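LRR receptor-like serine/threonine-protein kinase RGI3 (Arabidopsis thaliana, PDB 5HZ0) acts as a cell-surface receptor for RGF peptide hormones, which maintain the root stem cell niche, and pairs with SERK co-receptors on binding them. Local coordinates at residues S345-R350 with P367-G372. The protein carries 5 engineered substitutions. Numbering follows the deposited sequence.
Sequences SLSQCR and PKEIFG. With NAG (2-acetamido-2-deoxy-beta-D-glucopyranose), chain C.
Ser347 and Ile370 meet where the 3-10 turns of two successive leucine-rich repeats stack on the convex side of the extracellular solenoid, their CA atoms 4.8 Å apart. Ile370 reaches across with its tip: CD1 lies 3.5 Å from Ser347 N and 3.6 Å from Leu346 CB. It is CB of Leu346 that does the touching, the two side chains crossing obliquely, and Ile370 also packs on Leu379 of strand 378-380. Ser347 CB rests against the carbonyl of Glu369, 3.2 Å from its O, while Ser347 OG lies beside Glu369 CB and is hydrogen-bonded to Gln344 O in its own turn. The Glu369 chain bends at chi2, and its carboxylate leads away from the serine. Arg350, exposed to solvent, ties the two turns together. Its chain bends at chi2 and chi3, and the guanidinium bonds one carbonyl from each turn, NH1 holding Ser347 O at 2.9 Å. An N-linked glycan borders the second turn, its acetamido methyl C8 3.3 Å from Lys368 O. The bond from Arg350 NH2 to Gly372 O, 3.0 Å long and bent to 138° at the hydrogen, arrives from above the carbonyl plane.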
ATOM      1  N   SER A 345      27.653   5.887   7.331  1.00 12.03           N
ATOM      2  CA  SER A 345      28.084   4.897   6.340  1.00  3.98           C
ATOM      3  C   SER A 345      26.930   4.334   5.531  1.00  9.72           C
ATOM      4  O   SER A 345      27.124   3.657   4.525  1.00 22.09           O
ATOM      5  CB  SER A 345      28.843   3.754   7.000  1.00  5.65           C
ATOM      6  OG  SER A 345      28.112   3.185   8.073  1.00 18.05           O
ATOM      7  N   LEU A 346      25.721   4.616   5.970  1.00  9.16           N
ATOM      8  CA  LEU A 346      24.545   4.225   5.215  1.00 13.80           C
ATOM      9  C   LEU A 346      24.527   4.948   3.863  1.00 15.49           C
ATOM     10  O   LEU A 346      23.965   4.448   2.884  1.00 13.78           O
ATOM     11  CB  LEU A 346      23.293   4.533   6.024  1.00 13.48           C
ATOM     12  CG  LEU A 346      21.979   3.916   5.572  1.00 17.89           C
ATOM     13  CD1 LEU A 346      22.106   2.411   5.491  1.00 11.15           C
ATOM     14  CD2 LEU A 346      20.887   4.329   6.557  1.00 20.63           C
ATOM     15  N   SER A 347      25.158   6.116   3.814  1.00  2.00           N
ATOM     16  CA  SER A 347      25.311   6.846   2.556  1.00 15.95           C
ATOM     17  C   SER A 347      26.243   6.152   1.547  1.00 16.07           C
ATOM     18  O   SER A 347      26.241   6.510   0.369  1.00 18.22           O
ATOM     19  CB  SER A 347      25.827   8.258   2.809  1.00 14.91           C
ATOM     20  OG  SER A 347      27.154   8.209   3.297  1.00 18.23           O
ATOM     21  N   GLN A 348      27.039   5.173   1.986  1.00  7.79           N
ATOM     22  CA  GLN A 348      27.813   4.397   1.016  1.00  7.18           C
ATOM     23  C   GLN A 348      26.943   3.445   0.214  1.00 12.27           C
ATOM     24  O   GLN A 348      27.411   2.824  -0.732  1.00 22.13           O
ATOM     25  CB  GLN A 348      28.951   3.630   1.673  1.00  6.98           C
ATOM     26  CG  GLN A 348      30.050   4.515   2.184  1.00 12.71           C
ATOM     27  CD  GLN A 348      31.061   3.732   2.961  1.00 21.02           C
ATOM     28  OE1 GLN A 348      31.547   2.691   2.500  1.00 23.67           O
ATOM     29  NE2 GLN A 348      31.374   4.203   4.168  1.00 23.07           N
ATOM     30  N   CYS A 349      25.674   3.331   0.579  1.00  5.85           N
ATOM     31  CA  CYS A 349      24.769   2.579  -0.261  1.00 10.15           C
ATOM     32  C   CYS A 349      24.236   3.645  -1.214  1.00 17.30           C
ATOM     33  O   CYS A 349      23.259   4.347  -0.904  1.00 13.67           O
ATOM     34  CB  CYS A 349      23.613   1.977   0.566  1.00 10.87           C
ATOM     35  SG  CYS A 349      24.063   1.015   2.068  1.00  6.71           S
ATOM     36  N   ARG A 350      24.777   3.633  -2.440  1.00 17.31           N
ATOM     37  CA  ARG A 350      24.597   4.734  -3.392  1.00  9.12           C
ATOM     38  C   ARG A 350      23.246   4.649  -4.080  1.00  7.54           C
ATOM     39  O   ARG A 350      22.726   5.640  -4.562  1.00 15.77           O
ATOM     40  CB  ARG A 350      25.728   4.771  -4.452  1.00 12.33           C
ATOM     41  CG  ARG A 350      27.157   4.920  -3.912  1.00  2.29           C
ATOM     42  CD  ARG A 350      27.291   6.090  -2.952  1.00  9.35           C
ATOM     43  NE  ARG A 350      26.913   7.350  -3.582  1.00 17.72           N
ATOM     44  CZ  ARG A 350      26.642   8.478  -2.925  1.00 23.02           C
ATOM     45  NH1 ARG A 350      26.713   8.520  -1.598  1.00 16.67           N
ATOM     46  NH2 ARG A 350      26.298   9.571  -3.603  1.00 25.03           N
ATOM     47  N   PRO A 367      22.972  12.548   9.734  1.00 10.64           N
ATOM     48  CA  PRO A 367      24.278  12.581   9.071  1.00  6.66           C
ATOM     49  C   PRO A 367      24.152  13.280   7.731  1.00  9.92           C
ATOM     50  O   PRO A 367      23.222  12.996   6.968  1.00 16.18           O
ATOM     51  CB  PRO A 367      24.629  11.093   8.895  1.00  2.64           C
ATOM     52  CG  PRO A 367      23.325  10.385   8.935  1.00 14.11           C
ATOM     53  CD  PRO A 367      22.478  11.173   9.911  1.00 14.15           C
ATOM     54  N   LYS A 368      25.068  14.209   7.470  1.00  7.00           N
ATOM     55  CA  LYS A 368      25.059  14.997   6.244  1.00  3.27           C
ATOM     56  C   LYS A 368      25.110  14.089   5.024  1.00  7.47           C
ATOM     57  O   LYS A 368      24.459  14.349   4.007  1.00  3.26           O
ATOM     58  CB  LYS A 368      26.250  15.967   6.262  1.00 24.16           C
ATOM     59  CG  LYS A 368      26.227  16.890   7.510  1.00 71.19           C
ATOM     60  CD  LYS A 368      27.068  18.177   7.320  1.00 66.29           C
ATOM     61  CE  LYS A 368      26.502  19.353   8.141  1.00 57.54           C
ATOM     62  NZ  LYS A 368      27.220  20.640   7.856  1.00 50.90           N
ATOM     63  N   GLU A 369      25.848  12.995   5.154  1.00  2.96           N
ATOM     64  CA  GLU A 369      26.164  12.150   4.016  1.00  9.48           C
ATOM     65  C   GLU A 369      24.924  11.512   3.407  1.00  8.59           C
ATOM     66  O   GLU A 369      24.883  11.240   2.221  1.00 15.83           O
ATOM     67  CB  GLU A 369      27.222  11.092   4.388  1.00  6.61           C
ATOM     68  CG  GLU A 369      28.560  11.675   4.846  1.00  5.98           C
ATOM     69  CD  GLU A 369      28.625  11.935   6.354  1.00 19.39           C
ATOM     70  OE1 GLU A 369      27.561  12.130   6.995  1.00 13.94           O
ATOM     71  OE2 GLU A 369      29.749  11.934   6.908  1.00 24.30           O
ATOM     72  N   ILE A 370      23.901  11.295   4.210  1.00 10.32           N
ATOM     73  CA  ILE A 370      22.690  10.673   3.697  1.00  9.46           C
ATOM     74  C   ILE A 370      22.038  11.542   2.620  1.00 11.92           C
ATOM     75  O   ILE A 370      21.369  11.037   1.721  1.00  8.05           O
ATOM     76  CB  ILE A 370      21.711  10.325   4.839  1.00 14.20           C
ATOM     77  CG1 ILE A 370      21.425   8.825   4.839  1.00 19.19           C
ATOM     78  CG2 ILE A 370      20.419  11.108   4.726  1.00 15.96           C
ATOM     79  CD1 ILE A 370      22.609   7.972   5.244  1.00 20.65           C
ATOM     80  N   PHE A 371      22.274  12.848   2.690  1.00 19.76           N
ATOM     81  CA  PHE A 371      21.704  13.777   1.717  1.00 19.48           C
ATOM     82  C   PHE A 371      22.531  13.805   0.419  1.00 20.24           C
ATOM     83  O   PHE A 371      22.158  14.446  -0.567  1.00 16.00           O
ATOM     84  CB  PHE A 371      21.576  15.182   2.326  1.00 17.72           C
ATOM     85  CG  PHE A 371      20.481  15.305   3.367  1.00 21.38           C
ATOM     86  CD1 PHE A 371      19.139  15.322   2.991  1.00 23.21           C
ATOM     87  CD2 PHE A 371      20.788  15.427   4.712  1.00 21.04           C
ATOM     88  CE1 PHE A 371      18.132  15.450   3.933  1.00 16.93           C
ATOM     89  CE2 PHE A 371      19.777  15.559   5.663  1.00 21.18           C
ATOM     90  CZ  PHE A 371      18.451  15.567   5.270  1.00 16.22           C
ATOM     91  N   GLY A 372      23.656  13.098   0.424  1.00 20.92           N
ATOM     92  CA  GLY A 372      24.471  12.960  -0.770  1.00 16.26           C
ATOM     93  C   GLY A 372      23.925  11.915  -1.732  1.00 16.52           C
ATOM     94  O   GLY A 372      24.418  11.777  -2.853  1.00 14.57           O
TER
HETATM   95  C1  NAG C   1      27.112  18.598  -1.050  1.00 17.02           C
HETATM   96  C2  NAG C   1      28.170  17.726  -0.378  1.00 19.29           C
HETATM   97  C3  NAG C   1      29.391  18.527   0.062  1.00 24.83           C
HETATM   98  C4  NAG C   1      29.896  19.353  -1.116  1.00 29.70           C
HETATM   99  C5  NAG C   1      28.745  20.224  -1.611  1.00 29.39           C
HETATM  100  C6  NAG C   1      29.190  21.196  -2.701  1.00 29.34           C
HETATM  101  C7  NAG C   1      27.418  15.721   0.750  1.00 19.29           C
HETATM  102  C8  NAG C   1      26.949  15.086   2.028  1.00 21.33           C
HETATM  103  N2  NAG C   1      27.613  17.035   0.767  1.00 16.05           N
HETATM  104  O3  NAG C   1      30.385  17.657   0.579  1.00 21.11           O
HETATM  105  O4  NAG C   1      30.988  20.171  -0.753  1.00 31.84           O
HETATM  106  O5  NAG C   1      27.677  19.414  -2.059  1.00 22.60           O
HETATM  107  O6  NAG C   1      30.176  20.598  -3.518  1.00 36.23           O
HETATM  108  O7  NAG C   1      27.592  15.038  -0.253  1.00 21.63           O